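Local coordinates for protein toll (Drosophila melanogaster, PDB 4LXR) that binds the cleaved, activated form of the cytokine Spätzle through its extracellular leucine-rich repeats and so switches on Toll signalling in dorsal-ventral patterning and antifungal defence, at residues T678-D683 / Q700-T705; K733-F738 / T761-L766; R255-G260 / S285-N290; R567-Q572 / G578-Q583; N463-T468 / R473-S478. One frame throughout, in Å; residues are numbered along the deposited sequence.

Contact 1: T678-D683 / Q700-T705; sequences TSIDVD and QMLNAT
Val682 and Thr705 make the closer of two side-chain contacts here, and Ile680 and Leu702 make the other. Both are van der Waals contacts. The side chains of Val682 and Thr705 cross at about a right angle. Val682 CG1 rests on Thr705 OG1 at 3.3 Å and lies 4.0 Å from Thr705 CG2. The other branch, Val682 CG2, lies 3.9 Å from Thr705 O and about as near Thr705 OG1. Thr705 OG1 is anti to its own backbone N (chi1 -179°), which carries the hydroxyl to the valine. The buried pair is looser, with Ile680 CG1 4.4 Å from Leu702 CD1. Leu702 also packs on Leu707 of helix 704-710, and Val682 on Phe709.

The polar bond is local. Asp683 N donates to Asp681 OD1 at 3.1 Å, on the lone pair anti to the other oxygen, and closes an Asx turn around Val682. An alanine in place of Val682 would lack both methyls, and is likely to leave a gap beside Thr705 and Phe709. The contact thus joins consecutive repeats, LRR 17 and LRR 18, by van der Waals packing, apolar and buried at Ile680 and Leu702, methyl against hydroxyl at the partly exposed Val682 and Thr705, with no hydrogen bond between the segments.

Contact 2: K733-F738 / T761-L766; sequences KPLLLF and TRMVEL
Leu736 and Met763 both carry CG anti to the backbone N (chi1 -171° and -176°), and this sends the two side chains past each other in opposite directions. They meet in the second LRRCT module, the cap that closes the C-terminal run of repeats. Helix 733-740 supplies the leucines. The 3-10 turn 763-765 and Leu766 supply the other wall.

Leu736 uses both its methyls. CD1 sits tightly on Met763 CG at 3.5 Å and lies 4.0 Å from Met763 SD. Leu736 CD2 turns to the backbone just past the 3-10 turn, 3.6 Å from Leu766 O. Met763 bends at its last torsion (chi3 -65°), and its methyl reaches the neighbouring Leu735 of the same helix. No hydrogen bond crosses the contact.

Leu736 also packs on Thr768 and Ile771 of helix 768-771, and Met763 on Met752 and Cys754. A serine in place of Leu736 would end at a hydroxyl, and would probably open a gap beside Met763 and leave a polar group among apolar side chains. The contact is buried and joins helix 733-740 to the chain that follows strand 761-762. Beside this pair, Leu735 CD2 stands 4.2 Å from Met763 CE.

Contact 3: R255-G260 / S285-N290; sequences RSLPQG and SRLFAN
Gln259 reaches across to Ser285 and lies alongside its carbonyl. From CB the side chain runs extended, with CG anti to the backbone N (chi1 -177°). CG comes first, 3.7 Å from Ser285 O. CD follows at 4.0 Å from the same Ser285 O. At the tip, Gln259 NE2 is 3.9 Å from Ser285 O and 4.1 Å from Ser285 CB. None of these approaches is a hydrogen bond. The amide end only packs against the serine.

The carbonyl is bound by water instead. One water donates to Ser285 O at 2.8 Å and accepts from Gly260 N at 2.8 Å, so it bridges the two backbones. The hydroxyl of Ser285 turns to another partner, Asp309, and the backbone N of Arg286 binds the same carboxylate group.

Further in, the contact is apolar. Leu257 CD1 meets Leu287 CD2 at 4.0 Å. Leu287 CD2 also lies over one face of the Phe288 ring, offset toward its rim. Leu257 packs on Leu273 of strand 270-273, and Phe288 on Val271 of the same strand. A type I turn from Arg286 to Ala289, closed by Ala289 N to Arg286 O, holds Leu287 at its second position.

The touching residues belong to the neighbouring repeats LRR 5 and LRR 6. The buried leucines join them by apolar contact. Nearer the surface, the water bridge supplies the polar link that direct bonds do not.

Contact 4: R567-Q572 / G578-Q583; sequences RLVCSQ and GTPVRQ
Leu568 and Val581 pack at the buried end of this contact, where a short and nearly straight backbone bond also forms. Val581 N donates to Leu568 O at 2.9 Å with an angle of 174° at the hydrogen. The donor meets the oxygen nearly along the C=O axis. Beside this bond Leu568 CG lies 4.0 Å from Val581 CG2. Buried Cys570 bonds through its backbone. Gly578 N donates to Cys570 O at 3.0 Å, while the bond from Cys570 N to Thr579 O is weak, at 3.4 Å. Val569 and Pro580 form a single beta bridge.

The more open side is looser. Val569 CG1, anti to the backbone N (chi1 168°), lies over exposed Gly578, 3.5 Å from Gly578 C. Val569 CG2 is 4.5 Å from Pro580 CG. At the backbone angles of Gly578 a side chain would press on the carbonyl oxygen of the residue before, which calls for glycine.

The contact belongs to the first LRRCT cap. Cys570 SG is disulfide-bonded to Cys538, which ties strand 570-572 to the chain just after the parallel strand 536-537. Leu568 and Val581 both pack on Leu536 of that strand and on Phe545, and Val581 also touches Ile546 and Val549 of helix 543-549.

Contact 5: N463-T468 / R473-S478; sequences NDWKNT and RELDLS
Trp465 points from helix 463-467 toward the strand side and packs on Leu477 and Leu475. All three side chains are buried. These contacts are apolar, and no hydrogen bond crosses between the two segments.

The six-membered ring does the closer work. Trp465 CZ3 is 3.7 Å from Leu477 CD2 and 4.1 Å from Leu477 CD1, so both methyls of the leucine meet one ring atom. CH2 of Trp465 is also near, 4.1 Å from Leu477 CD2. The approach is oblique. Trp465 has CG beside the backbone N and anti to the carbonyl carbon (chi1 -57°), which points the ring at the leucines. Closer to the helix, Trp465 CB is 4.4 Å from Leu475 CD2. Leu451 of strand 450-452 touches both Trp465 and Leu475. Tyr462 meets the indole with its ring.

The polar bonds lie apart from this packing. Trp465 NE1 makes a weak hydrogen bond to Ser440. Asp476 OD1 accepts from Ser478 N at 3.0 Å and from Ser478 OG at 2.9 Å. The first closes an Asx turn at the end of strand 474-476. The other oxygen, Asp476 OD2, forms a salt bridge with Arg454. On the helix, Asn467 ND2 donates to Asn463 OD1 at 2.9 Å, from above the carbonyl plane.

The helix ends LRR 13, and the strand opens LRR 14. This is the inside of the solenoid, where the convex-side helix meets the concave-side strand. The chemistry implies a core closed by ring and methyl packing, with Ser478 bonded to Asp476, and Asp476 also salt-bridged to Arg454.

Overall arrangement
From the N terminus, contact 3 comes first. It spans strand 270-273 and joins loops of LRR 5 and LRR 6. Contact 5 closes a short loop between the helix of LRR 13 and the strand of LRR 14. Contact 4 closes a loop of five residues in the first LRRCT cap, about 26 Å from contact 5 between centres. Contact 1 spans strand 691-693 and ties LRR 17 to LRR 18. Contact 2 closes the second LRRCT cap, its centre about 16 Å from that of contact 1. All five are in series, and none nest or cross. Contacts 2 and 3 lie about 114 Å apart between centres, on opposite sides of the chain's centre.

Contact 1: T678-D683 / Q700-T705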
# COMPACT_ATOMS: atom_id res chain seq x y z
N THR A 678 -59.54 12.20 40.27
CA THR A 678 -60.18 12.90 41.39
C THR A 678 -59.90 12.28 42.76
O THR A 678 -60.13 12.91 43.79
CB THR A 678 -61.70 13.04 41.17
OG1 THR A 678 -62.29 11.75 40.92
CG2 THR A 678 -61.99 13.97 39.99
N SER A 679 -59.38 11.06 42.79
CA SER A 679 -59.06 10.41 44.05
C SER A 679 -58.07 9.27 43.85
O SER A 679 -58.01 8.66 42.79
CB SER A 679 -60.33 9.88 44.73
OG SER A 679 -61.08 9.08 43.84
N ILE A 680 -57.26 9.01 44.87
CA ILE A 680 -56.29 7.93 44.81
C ILE A 680 -56.47 6.98 45.98
O ILE A 680 -56.34 7.38 47.14
CB ILE A 680 -54.84 8.44 44.87
CG1 ILE A 680 -54.57 9.47 43.76
CG2 ILE A 680 -53.87 7.27 44.77
CD1 ILE A 680 -54.53 8.88 42.35
N ASP A 681 -56.75 5.72 45.69
CA ASP A 681 -56.79 4.73 46.74
C ASP A 681 -55.47 3.99 46.76
O ASP A 681 -54.89 3.71 45.71
CB ASP A 681 -57.94 3.74 46.52
CG ASP A 681 -58.41 3.11 47.82
OD1 ASP A 681 -57.72 2.20 48.33
OD2 ASP A 681 -59.47 3.53 48.33
N VAL A 682 -54.99 3.66 47.96
CA VAL A 682 -53.77 2.89 48.12
C VAL A 682 -53.84 1.52 47.42
O VAL A 682 -52.82 0.97 47.00
CB VAL A 682 -53.42 2.72 49.62
CG1 VAL A 682 -54.50 1.90 50.32
CG2 VAL A 682 -52.04 2.09 49.79
N ASP A 683 -55.05 0.97 47.27
CA ASP A 683 -55.19 -0.32 46.59
C ASP A 683 -55.22 -0.17 45.06
O ASP A 683 -55.44 -1.14 44.34
CB ASP A 683 -56.37 -1.14 47.13
CG ASP A 683 -57.71 -0.45 46.97
OD1 ASP A 683 -58.01 0.07 45.87
OD2 ASP A 683 -58.48 -0.44 47.95
N GLN A 700 -58.07 16.75 45.30
CA GLN A 700 -58.34 17.73 46.33
C GLN A 700 -57.71 17.34 47.65
O GLN A 700 -57.49 18.18 48.53
CB GLN A 700 -59.85 17.91 46.50
CG GLN A 700 -60.53 18.45 45.25
CD GLN A 700 -61.86 19.12 45.55
OE1 GLN A 700 -62.10 19.58 46.66
NE2 GLN A 700 -62.73 19.18 44.54
N MET A 701 -57.37 16.06 47.78
CA MET A 701 -56.95 15.52 49.06
C MET A 701 -56.26 14.17 48.88
O MET A 701 -56.45 13.51 47.86
CB MET A 701 -58.18 15.42 49.97
CG MET A 701 -58.16 14.37 51.06
SD MET A 701 -58.78 12.80 50.45
CE MET A 701 -59.01 11.93 52.00
N LEU A 702 -55.46 13.76 49.86
CA LEU A 702 -54.83 12.44 49.85
C LEU A 702 -55.02 11.75 51.20
O LEU A 702 -54.59 12.27 52.23
CB LEU A 702 -53.34 12.57 49.56
CG LEU A 702 -52.75 12.06 48.25
CD1 LEU A 702 -53.68 12.27 47.07
CD2 LEU A 702 -51.40 12.74 48.02
N ASN A 703 -55.62 10.57 51.19
CA ASN A 703 -55.81 9.78 52.40
C ASN A 703 -54.49 9.48 53.11
O ASN A 703 -53.45 9.31 52.46
CB ASN A 703 -56.53 8.47 52.07
CG ASN A 703 -57.30 7.91 53.25
OD1 ASN A 703 -57.02 8.24 54.41
ND2 ASN A 703 -58.29 7.06 52.96
N ALA A 704 -54.53 9.42 54.44
CA ALA A 704 -53.34 9.09 55.23
C ALA A 704 -52.78 7.70 54.88
O ALA A 704 -51.59 7.43 55.08
CB ALA A 704 -53.65 9.20 56.73
N THR A 705 -53.63 6.83 54.34
CA THR A 705 -53.17 5.52 53.87
C THR A 705 -52.26 5.64 52.64
O THR A 705 -51.31 4.87 52.48
CB THR A 705 -54.35 4.57 53.61
OG1 THR A 705 -53.84 3.31 53.18
CG2 THR A 705 -55.27 5.13 52.54

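Contact 2: K733-F738 / T761-L766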
# COMPACT_ATOMS: atom_id res chain seq x y z
N LYS A 733 -54.68 18.26 57.09
CA LYS A 733 -53.56 18.26 58.02
C LYS A 733 -52.50 17.15 57.77
O LYS A 733 -51.32 17.47 57.72
CB LYS A 733 -54.03 18.25 59.47
CG LYS A 733 -52.95 18.62 60.47
CD LYS A 733 -53.22 17.95 61.81
CE LYS A 733 -52.58 18.70 62.97
NZ LYS A 733 -53.62 19.36 63.83
N PRO A 734 -52.92 15.87 57.61
CA PRO A 734 -51.90 14.86 57.33
C PRO A 734 -51.09 15.16 56.07
O PRO A 734 -49.88 14.96 56.10
CB PRO A 734 -52.71 13.56 57.13
CG PRO A 734 -54.14 13.95 57.19
CD PRO A 734 -54.22 15.25 57.92
N LEU A 735 -51.76 15.63 55.02
CA LEU A 735 -51.07 16.00 53.78
C LEU A 735 -50.11 17.16 54.03
O LEU A 735 -48.98 17.15 53.52
CB LEU A 735 -52.06 16.33 52.66
CG LEU A 735 -51.45 16.92 51.37
CD1 LEU A 735 -50.44 15.98 50.74
CD2 LEU A 735 -52.51 17.31 50.36
N LEU A 736 -50.54 18.14 54.81
CA LEU A 736 -49.67 19.28 55.10
C LEU A 736 -48.42 18.81 55.84
O LEU A 736 -47.31 19.16 55.45
CB LEU A 736 -50.40 20.39 55.88
CG LEU A 736 -49.62 21.70 56.03
CD1 LEU A 736 -49.35 22.31 54.66
CD2 LEU A 736 -50.30 22.75 56.97
N LEU A 737 -48.60 18.00 56.89
CA LEU A 737 -47.45 17.47 57.64
C LEU A 737 -46.52 16.57 56.79
O LEU A 737 -45.30 16.64 56.93
CB LEU A 737 -47.91 16.73 58.91
CG LEU A 737 -48.49 17.56 60.06
CD1 LEU A 737 -49.04 16.64 61.16
CD2 LEU A 737 -47.48 18.56 60.63
N PHE A 738 -47.10 15.75 55.92
CA PHE A 738 -46.34 14.94 54.98
C PHE A 738 -45.40 15.81 54.14
O PHE A 738 -44.20 15.55 54.10
CB PHE A 738 -47.27 14.11 54.07
CG PHE A 738 -46.56 13.36 52.97
CD1 PHE A 738 -45.89 12.17 53.23
CD2 PHE A 738 -46.58 13.84 51.66
CE1 PHE A 738 -45.24 11.47 52.21
CE2 PHE A 738 -45.93 13.14 50.63
CZ PHE A 738 -45.25 11.96 50.91
N THR A 761 -53.37 30.01 47.47
CA THR A 761 -52.21 30.32 48.30
C THR A 761 -51.23 29.16 48.27
O THR A 761 -51.66 28.01 48.34
CB THR A 761 -52.65 30.53 49.75
OG1 THR A 761 -53.70 31.50 49.80
CG2 THR A 761 -51.48 30.98 50.61
N ARG A 762 -49.92 29.44 48.20
CA ARG A 762 -48.93 28.36 48.25
C ARG A 762 -49.08 27.53 49.52
O ARG A 762 -49.21 28.08 50.63
CB ARG A 762 -47.50 28.89 48.19
CG ARG A 762 -47.03 29.39 46.85
CD ARG A 762 -45.52 29.63 46.92
NE ARG A 762 -45.07 30.62 45.95
CZ ARG A 762 -44.83 30.37 44.67
NH1 ARG A 762 -45.00 29.15 44.19
NH2 ARG A 762 -44.43 31.35 43.86
N MET A 763 -49.07 26.22 49.37
CA MET A 763 -49.20 25.34 50.52
C MET A 763 -48.06 25.52 51.52
O MET A 763 -48.29 25.45 52.74
CB MET A 763 -49.31 23.87 50.08
CG MET A 763 -49.55 22.95 51.26
SD MET A 763 -49.86 21.24 50.84
CE MET A 763 -51.42 21.37 49.96
N VAL A 764 -46.85 25.80 51.03
CA VAL A 764 -45.71 26.08 51.91
C VAL A 764 -45.91 27.31 52.79
O VAL A 764 -45.16 27.51 53.74
CB VAL A 764 -44.35 26.25 51.17
CG1 VAL A 764 -43.90 24.94 50.53
CG2 VAL A 764 -44.43 27.37 50.14
N GLU A 765 -46.88 28.16 52.46
CA GLU A 765 -47.18 29.31 53.30
C GLU A 765 -48.22 29.00 54.39
O GLU A 765 -48.49 29.85 55.25
CB GLU A 765 -47.61 30.51 52.46
CG GLU A 765 -46.43 31.12 51.70
CD GLU A 765 -46.82 32.34 50.91
OE1 GLU A 765 -47.73 33.07 51.35
OE2 GLU A 765 -46.23 32.56 49.84
N LEU A 766 -48.78 27.79 54.38
CA LEU A 766 -49.78 27.40 55.39
C LEU A 766 -49.16 26.64 56.55
O LEU A 766 -48.35 25.72 56.36
CB LEU A 766 -50.91 26.55 54.79
CG LEU A 766 -52.04 27.26 54.04
CD1 LEU A 766 -52.59 28.40 54.87
CD2 LEU A 766 -51.58 27.77 52.68

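Contact 3: R255-G260 / S285-N290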
# COMPACT_ATOMS: atom_id res chain seq x y z
N ARG A 255 6.94 -11.87 -34.78
CA ARG A 255 5.68 -12.61 -34.84
C ARG A 255 5.93 -14.11 -34.69
O ARG A 255 5.00 -14.89 -34.44
CB ARG A 255 4.89 -12.27 -36.11
CG ARG A 255 4.66 -10.77 -36.25
CD ARG A 255 3.57 -10.44 -37.25
NE ARG A 255 2.45 -9.79 -36.58
CZ ARG A 255 2.23 -8.48 -36.60
NH1 ARG A 255 3.05 -7.67 -37.27
NH2 ARG A 255 1.18 -7.97 -35.95
N SER A 256 7.20 -14.50 -34.82
CA SER A 256 7.67 -15.86 -34.53
C SER A 256 9.18 -15.82 -34.30
O SER A 256 9.85 -14.85 -34.65
CB SER A 256 7.34 -16.80 -35.69
OG SER A 256 8.09 -16.44 -36.84
N LEU A 257 9.72 -16.86 -33.68
CA LEU A 257 11.17 -17.00 -33.56
C LEU A 257 11.49 -18.36 -34.16
O LEU A 257 10.68 -19.29 -34.03
CB LEU A 257 11.62 -16.94 -32.10
CG LEU A 257 11.62 -15.64 -31.29
CD1 LEU A 257 12.11 -15.94 -29.88
CD2 LEU A 257 12.48 -14.55 -31.89
N PRO A 258 12.64 -18.50 -34.83
CA PRO A 258 12.92 -19.79 -35.46
C PRO A 258 13.39 -20.82 -34.44
O PRO A 258 13.99 -20.46 -33.43
CB PRO A 258 14.02 -19.47 -36.46
CG PRO A 258 14.75 -18.32 -35.84
CD PRO A 258 13.71 -17.51 -35.08
N GLN A 259 13.07 -22.09 -34.69
CA GLN A 259 13.56 -23.18 -33.86
C GLN A 259 15.07 -23.21 -33.96
O GLN A 259 15.63 -23.00 -35.04
CB GLN A 259 12.98 -24.51 -34.35
CG GLN A 259 13.39 -25.70 -33.49
CD GLN A 259 12.66 -26.97 -33.88
OE1 GLN A 259 11.84 -26.97 -34.79
NE2 GLN A 259 12.96 -28.06 -33.18
N GLY A 260 15.74 -23.48 -32.84
CA GLY A 260 17.19 -23.59 -32.83
C GLY A 260 17.94 -22.27 -32.70
O GLY A 260 19.16 -22.24 -32.87
N SER A 285 9.51 -25.04 -30.66
CA SER A 285 9.82 -26.24 -29.90
C SER A 285 11.24 -26.22 -29.32
O SER A 285 12.20 -25.90 -30.02
CB SER A 285 9.67 -27.46 -30.81
OG SER A 285 10.06 -28.64 -30.14
N ARG A 286 11.36 -26.53 -28.03
CA ARG A 286 12.66 -26.66 -27.37
C ARG A 286 13.55 -25.42 -27.44
O ARG A 286 14.77 -25.54 -27.36
CB ARG A 286 13.42 -27.86 -27.93
CG ARG A 286 12.87 -29.19 -27.47
CD ARG A 286 13.84 -30.31 -27.76
NE ARG A 286 13.76 -30.75 -29.15
CZ ARG A 286 12.92 -31.69 -29.57
NH1 ARG A 286 12.09 -32.28 -28.71
NH2 ARG A 286 12.91 -32.04 -30.85
N LEU A 287 12.96 -24.24 -27.59
CA LEU A 287 13.74 -23.02 -27.73
C LEU A 287 14.74 -22.87 -26.58
O LEU A 287 15.90 -22.51 -26.80
CB LEU A 287 12.84 -21.79 -27.80
CG LEU A 287 13.55 -20.44 -27.87
CD1 LEU A 287 14.29 -20.30 -29.21
CD2 LEU A 287 12.58 -19.25 -27.66
N PHE A 288 14.27 -23.15 -25.36
CA PHE A 288 15.10 -23.03 -24.15
C PHE A 288 15.46 -24.38 -23.55
O PHE A 288 15.73 -24.49 -22.35
CB PHE A 288 14.41 -22.17 -23.10
CG PHE A 288 14.18 -20.76 -23.55
CD1 PHE A 288 15.26 -19.94 -23.89
CD2 PHE A 288 12.89 -20.24 -23.64
CE1 PHE A 288 15.06 -18.64 -24.31
CE2 PHE A 288 12.67 -18.93 -24.06
CZ PHE A 288 13.76 -18.12 -24.39
N ALA A 289 15.49 -25.42 -24.38
CA ALA A 289 15.80 -26.76 -23.91
C ALA A 289 17.31 -27.05 -23.94
O ALA A 289 18.06 -26.37 -24.63
CB ALA A 289 15.06 -27.78 -24.75
N ASN A 290 17.72 -28.05 -23.18
CA ASN A 290 19.09 -28.55 -23.20
C ASN A 290 20.14 -27.48 -22.89
O ASN A 290 21.22 -27.49 -23.47
CB ASN A 290 19.40 -29.21 -24.54
CG ASN A 290 18.49 -30.40 -24.82
OD1 ASN A 290 17.67 -30.37 -25.74
ND2 ASN A 290 18.62 -31.44 -24.02
O HOH W 1 14.54 -24.47 -30.50

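Contact 4: R567-Q572 / G578-Q583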
# COMPACT_ATOMS: atom_id res chain seq x y z
N ARG A 567 -14.40 4.33 13.43
CA ARG A 567 -15.28 4.56 12.29
C ARG A 567 -16.33 3.46 12.15
O ARG A 567 -16.75 3.12 11.05
CB ARG A 567 -14.47 4.77 11.01
CG ARG A 567 -13.86 6.17 10.92
CD ARG A 567 -12.73 6.27 9.91
NE ARG A 567 -13.15 5.88 8.57
CZ ARG A 567 -12.74 4.78 7.95
NH1 ARG A 567 -11.89 3.96 8.55
NH2 ARG A 567 -13.19 4.49 6.73
N LEU A 568 -16.73 2.91 13.30
CA LEU A 568 -17.88 2.01 13.37
C LEU A 568 -19.12 2.82 13.75
O LEU A 568 -19.20 3.39 14.84
CB LEU A 568 -17.65 0.88 14.37
CG LEU A 568 -18.85 -0.06 14.58
CD1 LEU A 568 -19.32 -0.63 13.25
CD2 LEU A 568 -18.50 -1.17 15.56
N VAL A 569 -20.08 2.85 12.83
CA VAL A 569 -21.17 3.81 12.86
C VAL A 569 -22.51 3.12 12.72
O VAL A 569 -22.68 2.24 11.88
CB VAL A 569 -21.02 4.79 11.68
CG1 VAL A 569 -22.27 5.62 11.50
CG2 VAL A 569 -19.81 5.68 11.90
N CYS A 570 -23.47 3.52 13.55
CA CYS A 570 -24.83 2.99 13.50
C CYS A 570 -25.46 3.18 12.13
O CYS A 570 -25.38 4.26 11.56
CB CYS A 570 -25.73 3.67 14.53
SG CYS A 570 -25.21 3.43 16.21
N SER A 571 -26.09 2.12 11.63
CA SER A 571 -26.86 2.18 10.41
C SER A 571 -28.35 2.34 10.75
O SER A 571 -29.13 2.91 9.98
CB SER A 571 -26.63 0.91 9.59
OG SER A 571 -27.48 0.85 8.46
N GLN A 572 -28.73 1.86 11.92
CA GLN A 572 -30.12 1.82 12.34
C GLN A 572 -30.16 1.87 13.86
O GLN A 572 -29.19 1.49 14.51
CB GLN A 572 -30.76 0.52 11.86
CG GLN A 572 -31.62 0.67 10.63
CD GLN A 572 -32.60 -0.48 10.49
OE1 GLN A 572 -32.21 -1.65 10.48
NE2 GLN A 572 -33.89 -0.15 10.39
N GLY A 578 -25.86 7.19 11.93
CA GLY A 578 -24.82 8.16 11.65
C GLY A 578 -23.84 8.43 12.78
O GLY A 578 -22.77 8.99 12.56
N THR A 579 -24.19 8.01 13.99
CA THR A 579 -23.39 8.36 15.17
C THR A 579 -22.42 7.24 15.55
O THR A 579 -22.83 6.10 15.74
CB THR A 579 -24.27 8.73 16.38
OG1 THR A 579 -24.56 7.56 17.16
CG2 THR A 579 -25.58 9.37 15.91
N PRO A 580 -21.13 7.58 15.67
CA PRO A 580 -20.07 6.62 15.99
C PRO A 580 -20.30 5.93 17.33
O PRO A 580 -20.65 6.56 18.33
CB PRO A 580 -18.81 7.49 16.04
CG PRO A 580 -19.13 8.65 15.15
CD PRO A 580 -20.58 8.92 15.37
N VAL A 581 -20.07 4.62 17.32
CA VAL A 581 -20.33 3.73 18.45
C VAL A 581 -19.85 4.22 19.82
O VAL A 581 -20.51 3.99 20.83
CB VAL A 581 -19.78 2.31 18.13
CG1 VAL A 581 -19.08 1.69 19.32
CG2 VAL A 581 -20.91 1.43 17.62
N ARG A 582 -18.71 4.92 19.85
CA ARG A 582 -18.17 5.44 21.11
C ARG A 582 -19.07 6.53 21.70
O ARG A 582 -19.21 6.63 22.92
CB ARG A 582 -16.74 5.97 20.90
CG ARG A 582 -15.96 6.18 22.19
CD ARG A 582 -14.51 6.58 21.95
NE ARG A 582 -14.38 7.90 21.33
CZ ARG A 582 -13.25 8.61 21.28
NH1 ARG A 582 -12.13 8.13 21.82
NH2 ARG A 582 -13.23 9.80 20.70
N GLN A 583 -19.70 7.32 20.83
CA GLN A 583 -20.53 8.45 21.24
C GLN A 583 -21.91 8.04 21.74
O GLN A 583 -22.67 8.87 22.22
CB GLN A 583 -20.70 9.43 20.08
CG GLN A 583 -19.42 10.10 19.62
CD GLN A 583 -19.67 11.11 18.51
OE1 GLN A 583 -18.73 11.60 17.88
NE2 GLN A 583 -20.94 11.41 18.27

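Contact 5: N463-T468 / R473-S478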
# COMPACT_ATOMS: atom_id res chain seq x y z
N ASN A 463 -12.47 -22.17 13.08
CA ASN A 463 -11.79 -22.63 14.29
C ASN A 463 -10.27 -22.60 14.20
O ASN A 463 -9.59 -22.15 15.13
CB ASN A 463 -12.25 -24.04 14.67
CG ASN A 463 -11.46 -24.62 15.83
OD1 ASN A 463 -11.73 -24.32 16.99
ND2 ASN A 463 -10.48 -25.46 15.52
N ASP A 464 -9.72 -23.09 13.09
CA ASP A 464 -8.27 -23.16 12.95
C ASP A 464 -7.63 -21.78 12.95
O ASP A 464 -6.49 -21.64 13.40
CB ASP A 464 -7.87 -23.95 11.70
CG ASP A 464 -8.61 -23.49 10.46
OD1 ASP A 464 -9.86 -23.40 10.51
OD2 ASP A 464 -7.94 -23.24 9.43
N TRP A 465 -8.35 -20.77 12.48
CA TRP A 465 -7.78 -19.41 12.41
C TRP A 465 -7.55 -18.88 13.82
O TRP A 465 -6.65 -18.08 14.06
CB TRP A 465 -8.68 -18.45 11.63
CG TRP A 465 -8.99 -18.88 10.21
CD1 TRP A 465 -8.34 -19.84 9.48
CD2 TRP A 465 -10.02 -18.36 9.36
NE1 TRP A 465 -8.92 -19.96 8.24
CE2 TRP A 465 -9.95 -19.06 8.14
CE3 TRP A 465 -11.00 -17.38 9.52
CZ2 TRP A 465 -10.82 -18.81 7.08
CZ3 TRP A 465 -11.88 -17.14 8.47
CH2 TRP A 465 -11.78 -17.84 7.26
N LYS A 466 -8.38 -19.34 14.76
CA LYS A 466 -8.28 -18.87 16.14
C LYS A 466 -7.35 -19.74 16.96
O LYS A 466 -6.62 -19.24 17.83
CB LYS A 466 -9.67 -18.87 16.81
CG LYS A 466 -10.67 -17.86 16.27
CD LYS A 466 -11.99 -17.96 17.02
CE LYS A 466 -12.59 -19.36 16.86
NZ LYS A 466 -13.97 -19.49 17.36
N ASN A 467 -7.37 -21.05 16.71
CA ASN A 467 -6.78 -21.99 17.65
C ASN A 467 -5.63 -22.82 17.12
O ASN A 467 -4.88 -23.41 17.89
CB ASN A 467 -7.87 -22.91 18.21
CG ASN A 467 -8.95 -22.15 18.95
OD1 ASN A 467 -8.66 -21.28 19.78
ND2 ASN A 467 -10.21 -22.47 18.65
N THR A 468 -5.47 -22.86 15.80
CA THR A 468 -4.44 -23.70 15.21
C THR A 468 -3.30 -22.84 14.68
O THR A 468 -2.14 -23.22 14.75
CB THR A 468 -5.01 -24.59 14.08
OG1 THR A 468 -6.12 -25.35 14.58
CG2 THR A 468 -3.95 -25.55 13.57
N ARG A 473 -0.05 -13.54 11.75
CA ARG A 473 0.30 -12.13 11.93
C ARG A 473 -0.76 -11.22 11.31
O ARG A 473 -1.08 -10.16 11.86
CB ARG A 473 1.66 -11.83 11.30
CG ARG A 473 1.97 -10.35 11.12
CD ARG A 473 2.16 -9.63 12.45
NE ARG A 473 3.30 -10.15 13.20
CZ ARG A 473 4.55 -9.72 13.05
NH1 ARG A 473 4.83 -8.78 12.16
NH2 ARG A 473 5.53 -10.25 13.78
N GLU A 474 -1.30 -11.66 10.18
CA GLU A 474 -2.25 -10.85 9.43
C GLU A 474 -3.39 -11.74 8.93
O GLU A 474 -3.17 -12.77 8.30
CB GLU A 474 -1.53 -10.17 8.26
CG GLU A 474 -2.46 -9.56 7.22
CD GLU A 474 -2.76 -8.10 7.48
OE1 GLU A 474 -2.03 -7.48 8.28
OE2 GLU A 474 -3.73 -7.58 6.88
N LEU A 475 -4.62 -11.33 9.24
CA LEU A 475 -5.81 -12.05 8.79
C LEU A 475 -6.82 -11.06 8.20
O LEU A 475 -7.59 -10.44 8.93
CB LEU A 475 -6.43 -12.82 9.96
CG LEU A 475 -7.77 -13.51 9.70
CD1 LEU A 475 -7.65 -14.54 8.58
CD2 LEU A 475 -8.31 -14.16 10.97
N ASP A 476 -6.82 -10.93 6.88
CA ASP A 476 -7.68 -9.95 6.23
C ASP A 476 -9.02 -10.54 5.83
O ASP A 476 -9.11 -11.27 4.84
CB ASP A 476 -7.00 -9.34 5.00
CG ASP A 476 -7.68 -8.08 4.52
OD1 ASP A 476 -8.88 -7.88 4.83
OD2 ASP A 476 -7.01 -7.27 3.85
N LEU A 477 -10.06 -10.21 6.60
CA LEU A 477 -11.39 -10.70 6.29
C LEU A 477 -12.31 -9.60 5.76
O LEU A 477 -13.53 -9.77 5.72
CB LEU A 477 -12.02 -11.36 7.51
CG LEU A 477 -11.42 -12.70 7.95
CD1 LEU A 477 -12.02 -13.12 9.28
CD2 LEU A 477 -11.67 -13.76 6.90
N SER A 478 -11.73 -8.47 5.35
CA SER A 478 -12.53 -7.33 4.93
C SER A 478 -13.32 -7.62 3.66
O SER A 478 -12.90 -8.44 2.84
CB SER A 478 -11.66 -6.08 4.72
OG SER A 478 -10.84 -6.19 3.57